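Local coordinates for protein processed glycerol phosphate lipoteichoic acid synthase 2 (Bacillus subtilis, PDB 2W8D) that belongs to the sulfatase family within the alkaline phosphatase clan and holds a magnesium ion in a metal site of its folded C-terminal domain, at residues A87-E92 with N140-A145; P116-S121 with Y328-S333; D393-I396 with L400-F403. All coordinates share one frame; numbering follows the deposited sequence.

Contact 1 of 3, residues A87-E92 with N140-A145; sequences AEFMME and NEMYKA
Glu88 and Tyr143 meet carboxylate to phenol, their side chains crossing at about a right angle. The glutamate chain runs out extended beyond CG (chi2 -176°), which carries its carboxylate across to the other helix. Tyr143 OH donates to Glu88 OE1 at 2.5 Å, a very short bond whose exact length should not be pressed. OE1 lies in the plane of the phenol ring, at its edge, yet the carboxylate itself is turned 58° from that plane. Lys192 forms a salt bridge to the same oxygen, while Glu88 OE2 pairs with Arg139, just ahead of the second segment. Both carboxylate oxygens are therefore engaged, which should fix the rotation of the group in this buried place.

Beside this polar pair the link is apolar. Selenomethionine Met142 is bent at chi2 (61°) and again at chi3, which brings its methyl round to Phe89, and Met142 CE comes obliquely to Phe89 CE1 at 4.0 Å, again with the side chains nearly perpendicular.

The two helices stay well apart, Phe89 CA and Met142 CA being 9.0 Å from each other, and long side chains bridge the gap. Phe104 of helix 103-106 touches Glu88, Phe89 and Met142. Strand 189-194 supplies Lys192, which also pairs with Glu92, and Tyr256 of strand 251-257 packs against Ala87, Glu88 and Met91.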
ATOM      1  N   ALA A  87       5.380   3.440   0.998  1.00 17.19           N
ATOM      2  CA  ALA A  87       4.143   2.851   0.471  1.00 17.03           C
ATOM      3  C   ALA A  87       3.061   3.929   0.186  1.00 17.28           C
ATOM      4  O   ALA A  87       2.401   3.890  -0.850  1.00 18.02           O
ATOM      5  CB  ALA A  87       3.627   1.713   1.356  1.00 15.96           C
ATOM      6  N   GLU A  88       2.902   4.919   1.052  1.00 17.49           N
ATOM      7  CA  GLU A  88       1.919   6.016   0.746  1.00 18.46           C
ATOM      8  C   GLU A  88       2.298   6.759  -0.539  1.00 17.88           C
ATOM      9  O   GLU A  88       1.431   7.128  -1.352  1.00 18.70           O
ATOM     10  CB  GLU A  88       1.820   7.070   1.863  1.00 18.15           C
ATOM     11  CG  GLU A  88       1.384   6.553   3.202  1.00 21.50           C
ATOM     12  CD  GLU A  88       1.229   7.705   4.186  1.00 25.08           C
ATOM     13  OE1 GLU A  88       0.414   8.631   3.896  1.00 21.02           O
ATOM     14  OE2 GLU A  88       1.948   7.684   5.220  1.00 24.35           O
ATOM     15  N   PHE A  89       3.587   6.987  -0.732  1.00 17.35           N
ATOM     16  CA  PHE A  89       4.035   7.691  -1.933  1.00 17.48           C
ATOM     17  C   PHE A  89       3.650   6.968  -3.225  1.00 16.92           C
ATOM     18  O   PHE A  89       3.240   7.584  -4.204  1.00 16.80           O
ATOM     19  CB  PHE A  89       5.566   7.869  -1.918  1.00 17.53           C
ATOM     20  CG  PHE A  89       6.079   8.688  -3.074  1.00 16.80           C
ATOM     21  CD1 PHE A  89       5.854  10.057  -3.114  1.00 15.14           C
ATOM     22  CD2 PHE A  89       6.789   8.081  -4.124  1.00 15.24           C
ATOM     23  CE1 PHE A  89       6.352  10.835  -4.167  1.00 15.22           C
ATOM     24  CE2 PHE A  89       7.271   8.841  -5.200  1.00 14.13           C
ATOM     25  CZ  PHE A  89       7.048  10.226  -5.214  1.00 15.42           C
HETATM   26  N   MSE A  90       3.792   5.654  -3.198  1.00 16.98           N
HETATM   27  CA  MSE A  90       3.432   4.806  -4.322  1.00 18.18           C
HETATM   28  C   MSE A  90       1.920   4.728  -4.566  1.00 18.93           C
HETATM   29  O   MSE A  90       1.518   4.711  -5.733  1.00 19.48           O
HETATM   30  CB  MSE A  90       4.059   3.427  -4.153  1.00 17.26           C
HETATM   31  CG  MSE A  90       5.554   3.496  -4.417  1.00 18.06           C
HETATM   32 SE   MSE A  90       6.427   1.742  -4.316  1.00 24.95          SE
HETATM   33  CE  MSE A  90       6.647   1.653  -2.397  1.00 13.46           C
HETATM   34  N   MSE A  91       1.109   4.701  -3.491  1.00 19.47           N
HETATM   35  CA  MSE A  91      -0.359   4.695  -3.615  1.00 20.94           C
HETATM   36  C   MSE A  91      -0.810   5.956  -4.310  1.00 20.75           C
HETATM   37  O   MSE A  91      -1.690   5.898  -5.143  1.00 21.03           O
HETATM   38  CB  MSE A  91      -1.093   4.636  -2.261  1.00 20.79           C
HETATM   39  CG  MSE A  91      -0.797   3.425  -1.410  1.00 24.72           C
HETATM   40 SE   MSE A  91      -1.234   1.730  -2.290  1.00 33.83          SE
HETATM   41  CE  MSE A  91       0.417   0.746  -1.937  1.00 27.67           C
ATOM     42  N   GLU A  92      -0.220   7.096  -3.950  1.00 20.95           N
ATOM     43  CA  GLU A  92      -0.655   8.385  -4.529  1.00 21.01           C
ATOM     44  C   GLU A  92      -0.004   8.705  -5.869  1.00 20.18           C
ATOM     45  O   GLU A  92      -0.526   9.517  -6.591  1.00 20.35           O
ATOM     46  CB  GLU A  92      -0.427   9.579  -3.583  1.00 21.60           C
ATOM     47  CG  GLU A  92      -1.006   9.538  -2.153  1.00 26.46           C
ATOM     48  CD  GLU A  92      -2.244   8.678  -1.968  1.00 34.11           C
ATOM     49  OE1 GLU A  92      -3.110   8.628  -2.858  1.00 39.31           O
ATOM     50  OE2 GLU A  92      -2.371   8.053  -0.905  1.00 38.14           O
ATOM     51  N   ASN A 140       3.103  16.539   6.647  1.00 17.14           N
ATOM     52  CA  ASN A 140       2.469  17.826   6.417  1.00 19.42           C
ATOM     53  C   ASN A 140       3.042  18.622   5.234  1.00 19.53           C
ATOM     54  O   ASN A 140       2.340  19.429   4.654  1.00 21.01           O
ATOM     55  CB  ASN A 140       2.348  18.681   7.692  1.00 18.77           C
ATOM     56  CG  ASN A 140       3.669  19.145   8.228  1.00 21.06           C
ATOM     57  OD1 ASN A 140       4.716  18.682   7.831  1.00 24.68           O
ATOM     58  ND2 ASN A 140       3.621  20.065   9.175  1.00 24.48           N
ATOM     59  N   GLU A 141       4.295  18.391   4.870  1.00 19.93           N
ATOM     60  CA  GLU A 141       4.872  19.061   3.685  1.00 19.86           C
ATOM     61  C   GLU A 141       4.480  18.295   2.399  1.00 18.67           C
ATOM     62  O   GLU A 141       4.004  18.912   1.443  1.00 19.88           O
ATOM     63  CB  GLU A 141       6.399  19.296   3.808  1.00 19.64           C
ATOM     64  CG  GLU A 141       6.865  20.352   2.846  1.00 25.35           C
ATOM     65  CD  GLU A 141       8.398  20.506   2.643  1.00 33.28           C
ATOM     66  OE1 GLU A 141       9.225  19.699   3.185  1.00 33.24           O
ATOM     67  OE2 GLU A 141       8.749  21.472   1.889  1.00 34.69           O
HETATM   68  N   MSE A 142       4.612  16.974   2.407  1.00 16.38           N
HETATM   69  CA  MSE A 142       4.409  16.147   1.218  1.00 16.48           C
HETATM   70  C   MSE A 142       2.961  16.023   0.750  1.00 15.87           C
HETATM   71  O   MSE A 142       2.702  15.922  -0.442  1.00 14.08           O
HETATM   72  CB  MSE A 142       4.980  14.729   1.447  1.00 16.39           C
HETATM   73  CG  MSE A 142       4.670  13.694   0.348  1.00 18.72           C
HETATM   74 SE   MSE A 142       5.431  14.247  -1.416  1.00 28.32          SE
HETATM   75  CE  MSE A 142       7.267  13.495  -1.384  1.00 19.79           C
ATOM     76  N   TYR A 143       2.030  15.985   1.694  1.00 15.91           N
ATOM     77  CA  TYR A 143       0.627  15.916   1.375  1.00 16.48           C
ATOM     78  C   TYR A 143       0.191  17.167   0.657  1.00 17.23           C
ATOM     79  O   TYR A 143      -0.714  17.121  -0.156  1.00 18.06           O
ATOM     80  CB  TYR A 143      -0.203  15.749   2.632  1.00 16.29           C
ATOM     81  CG  TYR A 143      -0.180  14.368   3.234  1.00 16.43           C
ATOM     82  CD1 TYR A 143       0.388  13.274   2.578  1.00 14.46           C
ATOM     83  CD2 TYR A 143      -0.750  14.159   4.474  1.00 16.74           C
ATOM     84  CE1 TYR A 143       0.408  12.008   3.191  1.00 17.08           C
ATOM     85  CE2 TYR A 143      -0.754  12.932   5.068  1.00 16.50           C
ATOM     86  CZ  TYR A 143      -0.193  11.863   4.444  1.00 18.04           C
ATOM     87  OH  TYR A 143      -0.267  10.670   5.122  1.00 18.77           O
ATOM     88  N   LYS A 144       0.840  18.289   0.941  1.00 17.50           N
ATOM     89  CA  LYS A 144       0.450  19.537   0.308  1.00 17.70           C
ATOM     90  C   LYS A 144       0.826  19.459  -1.156  1.00 17.91           C
ATOM     91  O   LYS A 144       0.066  19.906  -2.030  1.00 18.41           O
ATOM     92  CB  LYS A 144       1.171  20.708   0.946  1.00 17.54           C
ATOM     93  CG  LYS A 144       0.739  21.001   2.339  1.00 17.56           C
ATOM     94  CD  LYS A 144       1.590  22.133   2.834  1.00 18.16           C
ATOM     95  CE  LYS A 144       0.827  23.043   3.707  1.00 20.23           C
ATOM     96  NZ  LYS A 144       1.110  22.739   5.105  1.00 24.23           N
ATOM     97  N   ALA A 145       1.992  18.874  -1.424  1.00 17.32           N
ATOM     98  CA  ALA A 145       2.441  18.684  -2.794  1.00 17.39           C
ATOM     99  C   ALA A 145       1.489  17.718  -3.517  1.00 16.72           C
ATOM    100  O   ALA A 145       1.310  17.804  -4.738  1.00 16.23           O
ATOM    101  CB  ALA A 145       3.889  18.137  -2.808  1.00 16.78           C
TER

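Contact 2 of 3, residues P116-S121 with Y328-S333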
ATOM      1  N   PRO A 116      -5.165  11.939  -5.477  1.00 16.31           N
ATOM      2  CA  PRO A 116      -6.098  12.935  -4.927  1.00 16.58           C
ATOM      3  C   PRO A 116      -6.203  14.199  -5.763  1.00 16.83           C
ATOM      4  O   PRO A 116      -7.268  14.810  -5.792  1.00 18.04           O
ATOM      5  CB  PRO A 116      -5.531  13.264  -3.544  1.00 16.56           C
ATOM      6  CG  PRO A 116      -4.207  12.484  -3.420  1.00 15.86           C
ATOM      7  CD  PRO A 116      -4.178  11.458  -4.486  1.00 15.84           C
ATOM      8  N   ALA A 117      -5.134  14.578  -6.456  1.00 17.06           N
ATOM      9  CA  ALA A 117      -5.158  15.784  -7.295  1.00 17.10           C
ATOM     10  C   ALA A 117      -5.880  15.545  -8.631  1.00 17.68           C
ATOM     11  O   ALA A 117      -6.645  16.405  -9.092  1.00 17.78           O
ATOM     12  CB  ALA A 117      -3.767  16.332  -7.515  1.00 16.26           C
ATOM     13  N   ILE A 118      -5.655  14.371  -9.228  1.00 17.83           N
ATOM     14  CA  ILE A 118      -6.370  13.962 -10.432  1.00 17.99           C
ATOM     15  C   ILE A 118      -7.884  14.017 -10.180  1.00 18.40           C
ATOM     16  O   ILE A 118      -8.647  14.612 -10.940  1.00 18.36           O
ATOM     17  CB  ILE A 118      -5.951  12.531 -10.897  1.00 17.55           C
ATOM     18  CG1 ILE A 118      -4.490  12.546 -11.334  1.00 16.73           C
ATOM     19  CG2 ILE A 118      -6.876  12.033 -12.052  1.00 15.79           C
ATOM     20  CD1 ILE A 118      -3.894  11.221 -11.698  1.00 11.76           C
ATOM     21  N   LEU A 119      -8.286  13.412  -9.073  1.00 18.99           N
ATOM     22  CA  LEU A 119      -9.670  13.327  -8.685  1.00 19.49           C
ATOM     23  C   LEU A 119     -10.379  14.658  -8.369  1.00 20.45           C
ATOM     24  O   LEU A 119     -11.597  14.665  -8.235  1.00 20.20           O
ATOM     25  CB  LEU A 119      -9.804  12.318  -7.547  1.00 19.18           C
ATOM     26  CG  LEU A 119      -9.560  10.898  -8.066  1.00 19.04           C
ATOM     27  CD1 LEU A 119      -9.674   9.836  -6.982  1.00 16.09           C
ATOM     28  CD2 LEU A 119     -10.548  10.628  -9.226  1.00 17.28           C
ATOM     29  N   LYS A 120      -9.644  15.774  -8.273  1.00 21.51           N
ATOM     30  CA  LYS A 120     -10.263  17.076  -7.985  1.00 22.65           C
ATOM     31  C   LYS A 120     -11.218  17.492  -9.080  1.00 22.85           C
ATOM     32  O   LYS A 120     -12.235  18.108  -8.808  1.00 23.31           O
ATOM     33  CB  LYS A 120      -9.218  18.194  -7.808  1.00 23.24           C
ATOM     34  CG  LYS A 120      -8.855  18.499  -6.365  1.00 24.66           C
ATOM     35  CD  LYS A 120      -7.357  18.690  -6.245  1.00 27.94           C
ATOM     36  CE  LYS A 120      -6.821  18.182  -4.892  1.00 30.66           C
ATOM     37  NZ  LYS A 120      -7.318  18.939  -3.694  1.00 31.08           N
ATOM     38  N   SER A 121     -10.862  17.175 -10.319  1.00 23.02           N
ATOM     39  CA  SER A 121     -11.661  17.529 -11.488  1.00 22.61           C
ATOM     40  C   SER A 121     -12.959  16.711 -11.538  1.00 21.87           C
ATOM     41  O   SER A 121     -13.894  17.055 -12.281  1.00 22.04           O
ATOM     42  CB  SER A 121     -10.850  17.286 -12.757  1.00 23.18           C
ATOM     43  OG  SER A 121     -10.410  15.938 -12.798  1.00 23.89           O
ATOM     44  N   TYR A 328      -1.030   9.937 -17.977  1.00 24.27           N
ATOM     45  CA  TYR A 328      -0.168  10.163 -16.806  1.00 23.07           C
ATOM     46  C   TYR A 328       1.113   9.366 -16.827  1.00 22.36           C
ATOM     47  O   TYR A 328       1.150   8.238 -17.312  1.00 22.04           O
ATOM     48  CB  TYR A 328      -0.919   9.846 -15.520  1.00 22.58           C
ATOM     49  CG  TYR A 328      -2.159  10.664 -15.397  1.00 24.04           C
ATOM     50  CD1 TYR A 328      -2.085  12.016 -15.058  1.00 23.43           C
ATOM     51  CD2 TYR A 328      -3.412  10.108 -15.648  1.00 24.75           C
ATOM     52  CE1 TYR A 328      -3.216  12.782 -14.942  1.00 25.53           C
ATOM     53  CE2 TYR A 328      -4.562  10.885 -15.546  1.00 26.97           C
ATOM     54  CZ  TYR A 328      -4.446  12.224 -15.193  1.00 27.54           C
ATOM     55  OH  TYR A 328      -5.569  13.013 -15.087  1.00 32.32           O
ATOM     56  N   LEU A 329       2.155   9.936 -16.239  1.00 21.82           N
ATOM     57  CA  LEU A 329       3.429   9.260 -16.152  1.00 21.21           C
ATOM     58  C   LEU A 329       3.478   8.473 -14.848  1.00 21.49           C
ATOM     59  O   LEU A 329       3.898   8.987 -13.810  1.00 22.23           O
ATOM     60  CB  LEU A 329       4.570  10.266 -16.271  1.00 21.17           C
ATOM     61  CG  LEU A 329       4.648  11.057 -17.585  1.00 20.07           C
ATOM     62  CD1 LEU A 329       5.984  11.728 -17.669  1.00 19.96           C
ATOM     63  CD2 LEU A 329       4.440  10.171 -18.819  1.00 18.69           C
HETATM   64  N   MSE A 330       3.018   7.226 -14.931  1.00 21.04           N
HETATM   65  CA  MSE A 330       2.875   6.328 -13.813  1.00 20.54           C
HETATM   66  C   MSE A 330       3.640   5.055 -14.133  1.00 19.94           C
HETATM   67  O   MSE A 330       3.588   4.564 -15.249  1.00 19.26           O
HETATM   68  CB  MSE A 330       1.405   6.017 -13.575  1.00 20.78           C
HETATM   69  CG  MSE A 330       0.650   7.145 -12.890  1.00 23.41           C
HETATM   70 SE   MSE A 330      -1.234   6.727 -12.550  1.00 30.78          SE
HETATM   71  CE  MSE A 330      -1.605   8.234 -11.358  1.00 31.44           C
ATOM     72  N   SER A 331       4.340   4.521 -13.137  1.00 19.16           N
ATOM     73  CA  SER A 331       5.168   3.344 -13.321  1.00 19.17           C
ATOM     74  C   SER A 331       4.379   2.046 -13.298  1.00 18.38           C
ATOM     75  O   SER A 331       4.797   1.055 -13.902  1.00 18.35           O
ATOM     76  CB  SER A 331       6.245   3.296 -12.231  1.00 19.05           C
ATOM     77  OG  SER A 331       7.248   4.264 -12.516  1.00 21.09           O
ATOM     78  N   GLY A 332       3.244   2.052 -12.600  1.00 17.80           N
ATOM     79  CA  GLY A 332       2.487   0.819 -12.347  1.00 17.74           C
ATOM     80  C   GLY A 332       1.518   0.382 -13.433  1.00 17.58           C
ATOM     81  O   GLY A 332       1.215   1.107 -14.369  1.00 17.05           O
ATOM     82  N   SER A 333       1.029  -0.830 -13.295  1.00 18.05           N
ATOM     83  CA  SER A 333       0.186  -1.412 -14.308  1.00 18.33           C
ATOM     84  C   SER A 333      -1.082  -1.899 -13.611  1.00 17.56           C
ATOM     85  O   SER A 333      -0.997  -2.603 -12.635  1.00 17.49           O
ATOM     86  CB  SER A 333       0.957  -2.557 -14.976  1.00 18.44           C
ATOM     87  OG  SER A 333       0.099  -3.378 -15.750  1.00 21.36           O
TER
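A single methyl group sits squarely over an aromatic ring here: Ile118 CD1 lies 3.6 Å from the centroid of the Tyr328 ring, only 12° off the ring normal, a clear CH-pi contact. Ile118 and Tyr328 approach from opposite directions, and the isoleucine lies along one face of the phenol. CD1 covers the centre, CG1 lies above the rim near CE1 and CZ with Ile118 CG1 to Tyr328 CE1 at 3.8 Å, and the branch methyl reaches the hydroxyl, Ile118 CG2 to Tyr328 OH at 3.4 Å. The extended arm of Ile118 (chi2 175°) is what carries CD1 out to mid-ring.

Selenomethionine Met330, itself stretched out beyond CG, ends against the same methyl, Met330 CE to Ile118 CD1 at 3.8 Å. Ile118 thus has the ring beneath its tip and the Met330 methyl beside it. Tyr328 and Met330 both point toward the isoleucine; between them Leu329 is the centre of an inverse gamma turn, its Met330 N to Tyr328 O bond weak.

Within the other segment, Ser121 OG donates to Ile118 O at 2.9 Å, almost in line with the carbonyl.

On helix 115-118, Pro116 touches Tyr190 of strand 189-194, as does Leu119 just after it. The loop 328-333, which runs between helix 313-320 and strand 344-345, turns Leu329 onto Val10 and Met14 of helix 6-17 and Ile395 of helix 380-397.

Contact 3 of 3, residues D393-I396 with L400-F403; sequences DKII and LLRF
Leu400 reaches back onto the end of the helix the chain has just left, gripping it through both backbone and side chain. Its amide donates to the carbonyl of Ile395, Leu400 N to Ile395 O at 3.0 Å, with an N-H...O angle of 158°; the donor lies in the carbonyl plane, on a lone pair. The side chain turns the same way. Leu400 CG, held anti to its own carbonyl carbon (chi1 -72°), lies 3.4 Å from Lys394 O, and Leu400 CD1 meets Lys394 CB at 4.2 Å. The branched end thus covers the backbone of the last helical turn, while the lysine chain leads away to a salt bridge between its NZ and Glu390. CD1 also touches the flank of Ile395, and Ile395 CG2 packs at 4.1 Å on Leu401 CG, these two side chains crossing at a slant.

One shell further out, Phe403 N bonds to Leu400 O at 2.9 Å, keeping the 3-10 turn closed. Arg402 pairs with Asp399 and with Gly398 O, which ties the turn to the link between the segments, and its guanidinium lies with one face under Phe403 CZ. Helix 6-17 closes the apolar side: Val10 and Met14 touch Ile395, and Val7 touches Leu400 and Phe403.

This is a helix C-terminus at which the chain bends and goes on as a short 3-10 segment. A 6→1 bond from Leu400 N to Ile395 O takes the place of the 5→1 bond of an alpha helix, which at most recalls a Schellman motif, and a hydrophobic leucine lies over the final turn.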
ATOM      1  N   ASP A 393      12.976   6.773 -11.678  1.00 15.22           N
ATOM      2  CA  ASP A 393      14.094   7.584 -11.123  1.00 15.27           C
ATOM      3  C   ASP A 393      14.373   8.852 -11.923  1.00 15.55           C
ATOM      4  O   ASP A 393      14.649   9.898 -11.329  1.00 16.11           O
ATOM      5  CB  ASP A 393      15.385   6.781 -10.887  1.00 14.86           C
ATOM      6  CG  ASP A 393      15.259   5.793  -9.695  1.00 17.06           C
ATOM      7  OD1 ASP A 393      14.434   6.045  -8.784  1.00 17.21           O
ATOM      8  OD2 ASP A 393      15.975   4.763  -9.667  1.00 19.67           O
ATOM      9  N   LYS A 394      14.248   8.803 -13.246  1.00 15.26           N
ATOM     10  CA  LYS A 394      14.411  10.047 -14.028  1.00 15.68           C
ATOM     11  C   LYS A 394      13.381  11.094 -13.637  1.00 15.10           C
ATOM     12  O   LYS A 394      13.705  12.280 -13.531  1.00 14.94           O
ATOM     13  CB  LYS A 394      14.359   9.792 -15.532  1.00 15.19           C
ATOM     14  CG  LYS A 394      15.674   9.278 -16.067  1.00 17.97           C
ATOM     15  CD  LYS A 394      15.539   8.620 -17.440  1.00 20.40           C
ATOM     16  CE  LYS A 394      16.893   8.512 -18.070  1.00 21.91           C
ATOM     17  NZ  LYS A 394      17.198   7.095 -18.380  1.00 23.54           N
ATOM     18  N   ILE A 395      12.152  10.645 -13.406  1.00 14.90           N
ATOM     19  CA  ILE A 395      11.073  11.555 -13.040  1.00 15.06           C
ATOM     20  C   ILE A 395      11.349  12.217 -11.688  1.00 15.40           C
ATOM     21  O   ILE A 395      11.260  13.448 -11.555  1.00 15.11           O
ATOM     22  CB  ILE A 395       9.693  10.852 -13.070  1.00 14.94           C
ATOM     23  CG1 ILE A 395       9.226  10.683 -14.526  1.00 14.75           C
ATOM     24  CG2 ILE A 395       8.638  11.641 -12.291  1.00 13.21           C
ATOM     25  CD1 ILE A 395       8.070   9.613 -14.678  1.00 13.95           C
ATOM     26  N   ILE A 396      11.738  11.407 -10.714  1.00 15.81           N
ATOM     27  CA  ILE A 396      11.898  11.886  -9.365  1.00 16.58           C
ATOM     28  C   ILE A 396      13.166  12.715  -9.197  1.00 17.10           C
ATOM     29  O   ILE A 396      13.121  13.805  -8.611  1.00 17.53           O
ATOM     30  CB  ILE A 396      11.760  10.724  -8.365  1.00 17.48           C
ATOM     31  CG1 ILE A 396      10.322  10.711  -7.815  1.00 19.27           C
ATOM     32  CG2 ILE A 396      12.694  10.855  -7.227  1.00 16.41           C
ATOM     33  CD1 ILE A 396       9.522   9.758  -8.439  1.00 21.76           C
ATOM     34  N   LEU A 400      10.595  15.956 -13.116  1.00 15.94           N
ATOM     35  CA  LEU A 400      10.258  16.094 -14.542  1.00 16.00           C
ATOM     36  C   LEU A 400       8.830  16.534 -14.782  1.00 15.64           C
ATOM     37  O   LEU A 400       8.514  17.100 -15.837  1.00 15.56           O
ATOM     38  CB  LEU A 400      10.524  14.781 -15.305  1.00 15.80           C
ATOM     39  CG  LEU A 400      11.982  14.397 -15.536  1.00 15.82           C
ATOM     40  CD1 LEU A 400      12.064  13.180 -16.438  1.00 14.88           C
ATOM     41  CD2 LEU A 400      12.794  15.571 -16.131  1.00 15.82           C
ATOM     42  N   LEU A 401       7.971  16.260 -13.809  1.00 15.14           N
ATOM     43  CA  LEU A 401       6.574  16.675 -13.873  1.00 15.05           C
ATOM     44  C   LEU A 401       6.351  18.213 -13.924  1.00 15.52           C
ATOM     45  O   LEU A 401       5.258  18.653 -14.271  1.00 16.55           O
ATOM     46  CB  LEU A 401       5.735  15.953 -12.797  1.00 13.69           C
ATOM     47  CG  LEU A 401       5.724  14.412 -12.921  1.00 13.66           C
ATOM     48  CD1 LEU A 401       4.978  13.702 -11.766  1.00 13.08           C
ATOM     49  CD2 LEU A 401       5.179  13.921 -14.253  1.00  9.35           C
ATOM     50  N   ARG A 402       7.366  19.027 -13.624  1.00 15.42           N
ATOM     51  CA  ARG A 402       7.308  20.470 -13.953  1.00 16.23           C
ATOM     52  C   ARG A 402       7.089  20.713 -15.457  1.00 16.79           C
ATOM     53  O   ARG A 402       6.616  21.779 -15.865  1.00 16.64           O
ATOM     54  CB  ARG A 402       8.594  21.213 -13.541  1.00 15.46           C
ATOM     55  CG  ARG A 402       8.890  21.222 -12.049  1.00 15.85           C
ATOM     56  CD  ARG A 402      10.233  21.810 -11.797  1.00 15.06           C
ATOM     57  NE  ARG A 402      11.316  20.890 -12.160  1.00 17.45           N
ATOM     58  CZ  ARG A 402      12.585  21.251 -12.362  1.00 16.09           C
ATOM     59  NH1 ARG A 402      12.926  22.530 -12.281  1.00 13.71           N
ATOM     60  NH2 ARG A 402      13.507  20.337 -12.682  1.00 13.21           N
ATOM     61  N   PHE A 403       7.468  19.736 -16.274  1.00 17.34           N
ATOM     62  CA  PHE A 403       7.479  19.896 -17.727  1.00 18.20           C
ATOM     63  C   PHE A 403       6.467  18.994 -18.438  1.00 19.27           C
ATOM     64  O   PHE A 403       6.541  18.829 -19.641  1.00 19.55           O
ATOM     65  CB  PHE A 403       8.894  19.622 -18.262  1.00 17.86           C
ATOM     66  CG  PHE A 403       9.989  20.344 -17.494  1.00 17.66           C
ATOM     67  CD1 PHE A 403      10.059  21.744 -17.496  1.00 14.16           C
ATOM     68  CD2 PHE A 403      10.939  19.623 -16.765  1.00 15.95           C
ATOM     69  CE1 PHE A 403      11.036  22.392 -16.783  1.00 14.02           C
ATOM     70  CE2 PHE A 403      11.931  20.278 -16.053  1.00 14.26           C
ATOM     71  CZ  PHE A 403      11.978  21.654 -16.058  1.00 14.15           C
TER

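How the contacts relate
The three contacts form one continuous cluster, with centres about 13 Å (1 and 2), 14 Å (2 and 3) and 16 Å (1 and 3) apart. Contacts 1 and 2 interleave along the chain, 116-121 falling between 87-92 and 140-145, and they touch where Glu92 meets Pro116. Contact 1 borders the large mixed sheet, with the side chain of Glu88 about 8 Å from the magnesium ion. Contact 2 brings the loop ahead of the five-stranded sheet onto helix 115-118. Contact 3, which follows that sheet and closes helix 380-397, meets contact 1 through Ile396 on Phe89 and contact 2 through Ile395 and Leu401 on Leu329.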